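Local coordinates for 3-oxoacyl-[acyl-carrier-protein] synthase, mitochondrial (Arabidopsis thaliana, PDB 2IX4) that catalyses the condensation step of mitochondrial fatty acid synthesis, lengthening an acyl chain by two carbons taken from malonyl-ACP, at residues G327-A332 / N389-F394; R33-D38 / D55-K60; R24-E29 / H378-M383. All coordinates share one frame; numbering follows the deposited sequence.

Interaction 1. Residues G327-A332 / N389-F394; sequences GDAVEA and NPDPIF
Asp391 is the first residue of 389-394 to come near the helix: its OD2 lies 4.4 Å from Ala329 CB, a loose approach; the carboxylate is also engaged by other partners. OD2 forms a salt bridge with Arg243, while OD1 accepts the backbone N-H of Ile393 at 3.1 Å. That bond is nearly straight, 171° at the hydrogen, reaches OD1 on its anti side and closes an Asx turn. The carbonyl O of Asp391 in turn accepts from Phe394 N at 2.8 Å, and a type I beta turn from Asp391 to Phe394 overlaps the Asx turn, with Pro392 at its second position. The two bonds are likely to hold the turn that presents Ile393 and Phe394 to the helix.

Ile393 meets the helix with two branches. CG1 is anti to the backbone N (chi1 -161°), and the CD1 beyond it reaches the carbonyl O of Ala329 at 4.2 Å; CG2 meets Ala332 CB at 3.9 Å. The same CG2 lies 3.6 Å above the plane of the Phe394 ring, over its centre, so that methyl is shared between the helix and the neighbouring ring. Phe394 completes the contact with its far end: CZ is 3.7 Å from Ala332 CB, which approaches the ring slantwise. The alanine methyl thus meets both an isoleucine branch and the tip of a phenylalanine, which come to it from the same side, with no hydrogen bond across the interface.

The turn, in the loop between strands 380-381 and 405-406, packs on helix 325-339, whose Glu331 accepts from the backbone N of His320, a predicted active-site residue just beyond strand 316-318. Phe239, from the chain between helix 212-220 and strand 251-259, meets the Phe394 ring edge-to-face, and Phe398 of the same loop packs against it.

Interaction 2. Residues R33-D38 / D55-K60; sequences RGLTLD and DQLSSK
Leu35 holds CG anti to its carbonyl carbon (chi1 -83°), beside the backbone N, and Leu57 does the same; chi2, anti in both, extends the chains until their CD1 methyls meet at 3.7 Å. The two side chains cross at about a right angle. Leu35 CD1 also lies 3.7 Å from the carbonyl O of Ser59, a buried oxygen with no polar partner in the model. The backbone supplies the polar link. Leu35 N donates to Lys60 O at 2.7 Å, a nearly straight bond (168° at the hydrogen) whose donor stands 51° out of the carbonyl plane. Gly34 CA adds a C-H...O contact to this oxygen at 3.3 Å. Lys60 NZ turns back to Leu57 O, 2.8 Å away, tying the loop to itself. An alanine in place of Leu35 would probably open a gap beside Leu57 CD1 and Ser59 O, leaving the Leu57 methyl without its mate. Phe54 of helix 47-55 and Phe64 also pack on Leu35. The backbone bond lies just beyond the end of the two-stranded antiparallel ribbon of strands 32-34 and 61-63, which closes the excursion through helix 47-55.

Interaction 3. Residues R24-E29 / H378-M383; sequences RLIDGE and HGVAPM
Met383 and Gly28 meet with the thioether lying against bare backbone. Met383 CG sits between the backbone N and the carbonyl carbon (chi1 69°), and the chain then bends at chi3 (82°), which carries CE to the end of helix 18-26. There CE is 3.5 Å from Gly28 CA and 3.4 Å from Ile26 O, while SD lies 3.7 Å from that same CA. A CB on Gly28 would fall very near CE, so the glycine suits this packing as well as its positive phi.

Ile26 and Pro382 cross obliquely, the isoleucine CD1 resting 4.0 Å from Pro382 CB. Its other contact is with Val380, whose CG1 meets both CD1 and CG2 of Ile26. Leu25 approaches the proline from the neighbouring position on the helix: its CG is anti to the backbone N, and CD2 reaches Pro382 CB at 3.8 Å. The CB of the proline is therefore touched by two consecutive helix residues.

The helix ends here in a Schellman motif, with Gly28 N bonded to Leu25 O and Glu29 N to Arg24 O. Arg24 NE and Glu29 OE1 form a salt bridge at 3.0 Å across the same turn. Gly379, likewise at positive phi, follows helix 364-378 and leads into strand 380-381, which brings Val380 and Pro382 to helix 18-26.

No direct hydrogen bond joins the segments, but one water does: it donates to Leu25 O at 2.6 Å and accepts from Met383 N at 2.9 Å. Beyond the segments, Ser404 OG is hydrogen-bonded to Ile26 O, the oxygen beside the methionine methyl, and Tyr316 of strand 316-318 packs on Pro382.

Overall arrangement
All three contacts are partly buried, and none lies in the deep core: their centres are 17 to 22 Å from that of the chain, interaction 3 being the nearest. Interactions 1 and 3 share the chain that follows helix 364-378: residues 378-383 pack on helix 18-26, whereas residues 389-394 pack on helix 325-339. Their segments alternate in sequence, and their nearest atoms are about 12 Å apart. Interaction 2 is nested within the sequence spanned by interaction 3, yet their centres stand 29 Å apart. The chemistry differs accordingly: a direct backbone hydrogen bond joins the segments next to the end of a two-stranded ribbon, a water bridges the helix end, and interaction 1 has no hydrogen bond across it and is mainly apolar contact.

Interaction 1. Residues G327-A332 / N389-F394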
# COMPACT_ATOMS: atom_id res chain seq x y z
N GLY A 327 3.86 19.10 -14.88
CA GLY A 327 3.23 18.91 -13.58
C GLY A 327 2.91 20.19 -12.82
O GLY A 327 1.79 20.36 -12.34
N ASP A 328 3.90 21.07 -12.71
CA ASP A 328 3.75 22.31 -11.93
C ASP A 328 2.70 23.24 -12.53
O ASP A 328 1.89 23.82 -11.80
CB ASP A 328 5.09 23.04 -11.80
CG ASP A 328 6.12 22.27 -10.98
OD1 ASP A 328 5.99 21.04 -10.83
OD2 ASP A 328 7.07 22.91 -10.49
N ALA A 329 2.73 23.36 -13.86
CA ALA A 329 1.79 24.18 -14.60
C ALA A 329 0.36 23.67 -14.46
O ALA A 329 -0.58 24.46 -14.28
CB ALA A 329 2.19 24.25 -16.07
N VAL A 330 0.20 22.35 -14.54
CA VAL A 330 -1.11 21.70 -14.39
C VAL A 330 -1.71 22.00 -13.01
O VAL A 330 -2.87 22.38 -12.91
CB VAL A 330 -1.02 20.17 -14.65
CG1 VAL A 330 -2.29 19.47 -14.19
CG2 VAL A 330 -0.76 19.89 -16.12
N GLU A 331 -0.91 21.85 -11.96
CA GLU A 331 -1.39 22.15 -10.61
C GLU A 331 -1.72 23.63 -10.45
O GLU A 331 -2.74 23.98 -9.86
CB GLU A 331 -0.40 21.69 -9.54
CG GLU A 331 -0.96 21.79 -8.12
CD GLU A 331 0.02 21.34 -7.06
OE1 GLU A 331 1.22 21.17 -7.38
OE2 GLU A 331 -0.41 21.15 -5.90
N ALA A 332 -0.86 24.50 -10.98
CA ALA A 332 -1.10 25.95 -10.96
C ALA A 332 -2.44 26.28 -11.61
O ALA A 332 -3.23 27.07 -11.08
CB ALA A 332 0.03 26.70 -11.66
N ASN A 389 12.43 33.16 -12.26
CA ASN A 389 11.58 33.51 -13.38
C ASN A 389 10.30 32.68 -13.33
O ASN A 389 10.25 31.59 -13.89
CB ASN A 389 12.30 33.30 -14.71
CG ASN A 389 13.51 34.20 -14.86
OD1 ASN A 389 13.38 35.42 -15.02
ND2 ASN A 389 14.70 33.61 -14.82
N PRO A 390 9.26 33.20 -12.65
CA PRO A 390 8.00 32.48 -12.46
C PRO A 390 7.35 32.08 -13.78
O PRO A 390 7.47 32.80 -14.78
CB PRO A 390 7.13 33.49 -11.72
CG PRO A 390 8.10 34.41 -11.05
CD PRO A 390 9.23 34.52 -12.00
N ASP A 391 6.67 30.94 -13.77
CA ASP A 391 5.95 30.41 -14.93
C ASP A 391 4.97 31.45 -15.51
O ASP A 391 4.33 32.17 -14.74
CB ASP A 391 5.20 29.13 -14.53
CG ASP A 391 4.67 28.35 -15.72
OD1 ASP A 391 3.60 28.73 -16.25
OD2 ASP A 391 5.31 27.36 -16.12
N PRO A 392 4.89 31.55 -16.85
CA PRO A 392 3.97 32.46 -17.55
C PRO A 392 2.53 32.49 -17.03
O PRO A 392 1.85 33.50 -17.19
CB PRO A 392 3.99 31.93 -18.98
CG PRO A 392 5.34 31.36 -19.14
CD PRO A 392 5.72 30.79 -17.81
N ILE A 393 2.07 31.40 -16.42
CA ILE A 393 0.73 31.35 -15.83
C ILE A 393 0.57 32.36 -14.70
O ILE A 393 -0.52 32.86 -14.45
CB ILE A 393 0.35 29.91 -15.36
CG1 ILE A 393 -1.17 29.78 -15.18
CG2 ILE A 393 1.09 29.52 -14.07
CD1 ILE A 393 -1.69 28.36 -15.19
N PHE A 394 1.68 32.68 -14.03
CA PHE A 394 1.68 33.58 -12.89
C PHE A 394 1.82 35.04 -13.30
O PHE A 394 2.44 35.36 -14.32
CB PHE A 394 2.79 33.21 -11.90
CG PHE A 394 2.67 31.81 -11.36
CD1 PHE A 394 3.64 30.86 -11.65
CD2 PHE A 394 1.58 31.44 -10.57
CE1 PHE A 394 3.54 29.56 -11.15
CE2 PHE A 394 1.47 30.15 -10.07
CZ PHE A 394 2.45 29.21 -10.36

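Interaction 2. Residues R33-D38 / D55-K60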
# COMPACT_ATOMS: atom_id res chain seq x y z
N ARG A 33 22.31 18.05 -2.50
CA ARG A 33 23.73 18.04 -2.83
C ARG A 33 24.01 17.10 -4.01
O ARG A 33 23.14 16.34 -4.42
CB ARG A 33 24.59 17.65 -1.62
CG ARG A 33 24.36 16.24 -1.08
CD ARG A 33 25.50 15.83 -0.16
NE ARG A 33 25.26 14.54 0.48
CZ ARG A 33 25.49 13.36 -0.08
NH1 ARG A 33 25.96 13.28 -1.33
NH2 ARG A 33 25.24 12.25 0.59
N GLY A 34 25.22 17.17 -4.55
CA GLY A 34 25.64 16.29 -5.63
C GLY A 34 25.84 14.85 -5.18
O GLY A 34 26.23 14.60 -4.04
N LEU A 35 25.55 13.91 -6.08
CA LEU A 35 25.76 12.49 -5.82
C LEU A 35 27.23 12.12 -5.77
O LEU A 35 28.05 12.70 -6.49
CB LEU A 35 25.08 11.63 -6.90
CG LEU A 35 23.59 11.28 -6.86
CD1 LEU A 35 23.31 10.26 -7.96
CD2 LEU A 35 23.16 10.72 -5.52
N THR A 36 27.56 11.15 -4.92
CA THR A 36 28.89 10.52 -4.90
C THR A 36 28.72 9.02 -5.14
O THR A 36 27.59 8.53 -5.25
CB THR A 36 29.62 10.75 -3.56
OG1 THR A 36 28.94 10.03 -2.53
CG2 THR A 36 29.68 12.22 -3.21
N LEU A 37 29.84 8.29 -5.21
CA LEU A 37 29.80 6.83 -5.38
C LEU A 37 29.13 6.11 -4.21
O LEU A 37 28.44 5.11 -4.40
CB LEU A 37 31.21 6.27 -5.61
CG LEU A 37 31.94 6.59 -6.92
CD1 LEU A 37 33.31 5.94 -6.93
CD2 LEU A 37 31.13 6.14 -8.13
N ASP A 38 29.35 6.63 -2.99
CA ASP A 38 28.75 6.06 -1.78
C ASP A 38 27.23 6.11 -1.79
O ASP A 38 26.56 5.26 -1.19
CB ASP A 38 29.28 6.79 -0.53
CG ASP A 38 30.73 6.46 -0.22
OD1 ASP A 38 31.44 7.34 0.30
OD2 ASP A 38 31.16 5.32 -0.48
N ASP A 55 28.32 6.93 -13.84
CA ASP A 55 28.37 7.59 -15.13
C ASP A 55 27.09 7.43 -15.96
O ASP A 55 26.84 8.22 -16.86
CB ASP A 55 29.58 7.10 -15.93
CG ASP A 55 30.88 7.76 -15.49
OD1 ASP A 55 30.86 8.61 -14.57
OD2 ASP A 55 31.93 7.43 -16.07
N GLN A 56 26.28 6.42 -15.64
CA GLN A 56 25.04 6.17 -16.39
C GLN A 56 23.87 7.00 -15.88
O GLN A 56 22.80 7.00 -16.49
CB GLN A 56 24.68 4.68 -16.39
CG GLN A 56 25.79 3.73 -16.84
CD GLN A 56 26.60 4.28 -18.00
OE1 GLN A 56 26.09 4.48 -19.11
NE2 GLN A 56 27.89 4.50 -17.76
N LEU A 57 24.08 7.70 -14.77
CA LEU A 57 23.04 8.48 -14.14
C LEU A 57 22.96 9.90 -14.70
O LEU A 57 23.88 10.70 -14.54
CB LEU A 57 23.24 8.52 -12.62
CG LEU A 57 23.39 7.18 -11.87
CD1 LEU A 57 23.60 7.45 -10.39
CD2 LEU A 57 22.19 6.26 -12.10
N SER A 58 21.84 10.20 -15.36
CA SER A 58 21.58 11.53 -15.90
C SER A 58 21.46 12.56 -14.78
O SER A 58 21.99 13.67 -14.88
CB SER A 58 20.30 11.51 -16.74
OG SER A 58 20.48 10.75 -17.91
N SER A 59 20.76 12.18 -13.72
CA SER A 59 20.57 13.04 -12.56
C SER A 59 21.60 12.70 -11.49
O SER A 59 21.65 11.56 -11.02
CB SER A 59 19.16 12.85 -12.00
OG SER A 59 18.90 13.75 -10.94
N LYS A 60 22.42 13.68 -11.12
CA LYS A 60 23.49 13.47 -10.15
C LYS A 60 23.32 14.38 -8.93
O LYS A 60 24.30 14.85 -8.34
CB LYS A 60 24.87 13.67 -10.80
CG LYS A 60 25.19 12.65 -11.90
CD LYS A 60 26.60 12.85 -12.43
CE LYS A 60 26.94 11.84 -13.52
NZ LYS A 60 26.30 12.16 -14.83

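Interaction 3. Residues R24-E29 / H378-M383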
# COMPACT_ATOMS: atom_id res chain seq x y z
N ARG A 24 15.12 25.38 9.57
CA ARG A 24 15.90 25.47 8.34
C ARG A 24 15.05 25.74 7.10
O ARG A 24 15.47 26.45 6.19
CB ARG A 24 16.76 24.22 8.16
CG ARG A 24 17.92 24.13 9.16
CD ARG A 24 18.82 22.92 8.92
NE ARG A 24 19.28 22.83 7.54
CZ ARG A 24 20.02 21.83 7.05
NH1 ARG A 24 20.41 20.83 7.83
NH2 ARG A 24 20.37 21.84 5.77
N LEU A 25 13.84 25.19 7.09
CA LEU A 25 12.88 25.42 6.00
C LEU A 25 12.50 26.90 5.92
O LEU A 25 12.55 27.50 4.84
CB LEU A 25 11.62 24.56 6.18
CG LEU A 25 10.52 24.71 5.12
CD1 LEU A 25 10.90 24.00 3.82
CD2 LEU A 25 9.19 24.17 5.65
N ILE A 26 12.13 27.47 7.06
CA ILE A 26 11.71 28.88 7.14
C ILE A 26 12.87 29.83 6.84
O ILE A 26 12.67 30.88 6.23
CB ILE A 26 11.04 29.19 8.52
CG1 ILE A 26 9.77 28.35 8.72
CG2 ILE A 26 10.74 30.69 8.68
CD1 ILE A 26 8.77 28.36 7.55
N ASP A 27 14.08 29.45 7.26
CA ASP A 27 15.29 30.22 6.99
C ASP A 27 15.74 30.14 5.54
O ASP A 27 16.69 30.82 5.14
CB ASP A 27 16.43 29.75 7.91
CG ASP A 27 16.22 30.14 9.36
OD1 ASP A 27 17.06 29.76 10.19
OD2 ASP A 27 15.20 30.80 9.66
N GLY A 28 15.07 29.31 4.75
CA GLY A 28 15.33 29.21 3.31
C GLY A 28 16.48 28.31 2.93
O GLY A 28 17.10 28.50 1.88
N GLU A 29 16.76 27.32 3.77
CA GLU A 29 17.86 26.39 3.50
C GLU A 29 17.42 25.25 2.58
O GLU A 29 16.23 25.06 2.32
CB GLU A 29 18.47 25.87 4.81
CG GLU A 29 19.21 26.97 5.58
CD GLU A 29 19.91 26.48 6.84
OE1 GLU A 29 20.61 25.45 6.78
OE2 GLU A 29 19.77 27.14 7.89
N HIS A 378 2.19 28.04 13.77
CA HIS A 378 3.15 29.15 13.93
C HIS A 378 2.73 30.46 13.25
O HIS A 378 3.27 31.52 13.57
CB HIS A 378 4.53 28.74 13.43
CG HIS A 378 5.18 27.66 14.24
ND1 HIS A 378 5.55 27.84 15.55
CD2 HIS A 378 5.53 26.39 13.92
CE1 HIS A 378 6.10 26.73 16.01
NE2 HIS A 378 6.10 25.83 15.04
N GLY A 379 1.77 30.38 12.33
CA GLY A 379 1.37 31.54 11.55
C GLY A 379 2.46 32.01 10.61
O GLY A 379 2.71 33.21 10.49
N VAL A 380 3.14 31.06 9.98
CA VAL A 380 4.20 31.32 9.02
C VAL A 380 4.01 30.37 7.84
O VAL A 380 3.91 29.16 8.03
CB VAL A 380 5.63 31.10 9.61
CG1 VAL A 380 6.70 31.60 8.64
CG2 VAL A 380 5.79 31.78 10.95
N ALA A 381 3.96 30.92 6.63
CA ALA A 381 3.87 30.10 5.43
C ALA A 381 5.25 30.03 4.78
O ALA A 381 5.88 31.06 4.56
CB ALA A 381 2.84 30.68 4.47
N PRO A 382 5.73 28.80 4.49
CA PRO A 382 7.08 28.63 3.94
C PRO A 382 7.22 29.09 2.49
O PRO A 382 6.24 29.12 1.74
CB PRO A 382 7.31 27.12 4.05
CG PRO A 382 5.95 26.53 4.02
CD PRO A 382 5.03 27.52 4.67
N MET A 383 8.45 29.45 2.12
CA MET A 383 8.76 29.93 0.77
C MET A 383 8.91 28.79 -0.24
O MET A 383 9.12 27.63 0.15
CB MET A 383 10.05 30.75 0.79
CG MET A 383 11.32 29.94 1.07
SD MET A 383 12.80 30.95 1.23
CE MET A 383 12.66 31.50 2.92
O HOH W 1 10.44 28.78 4.05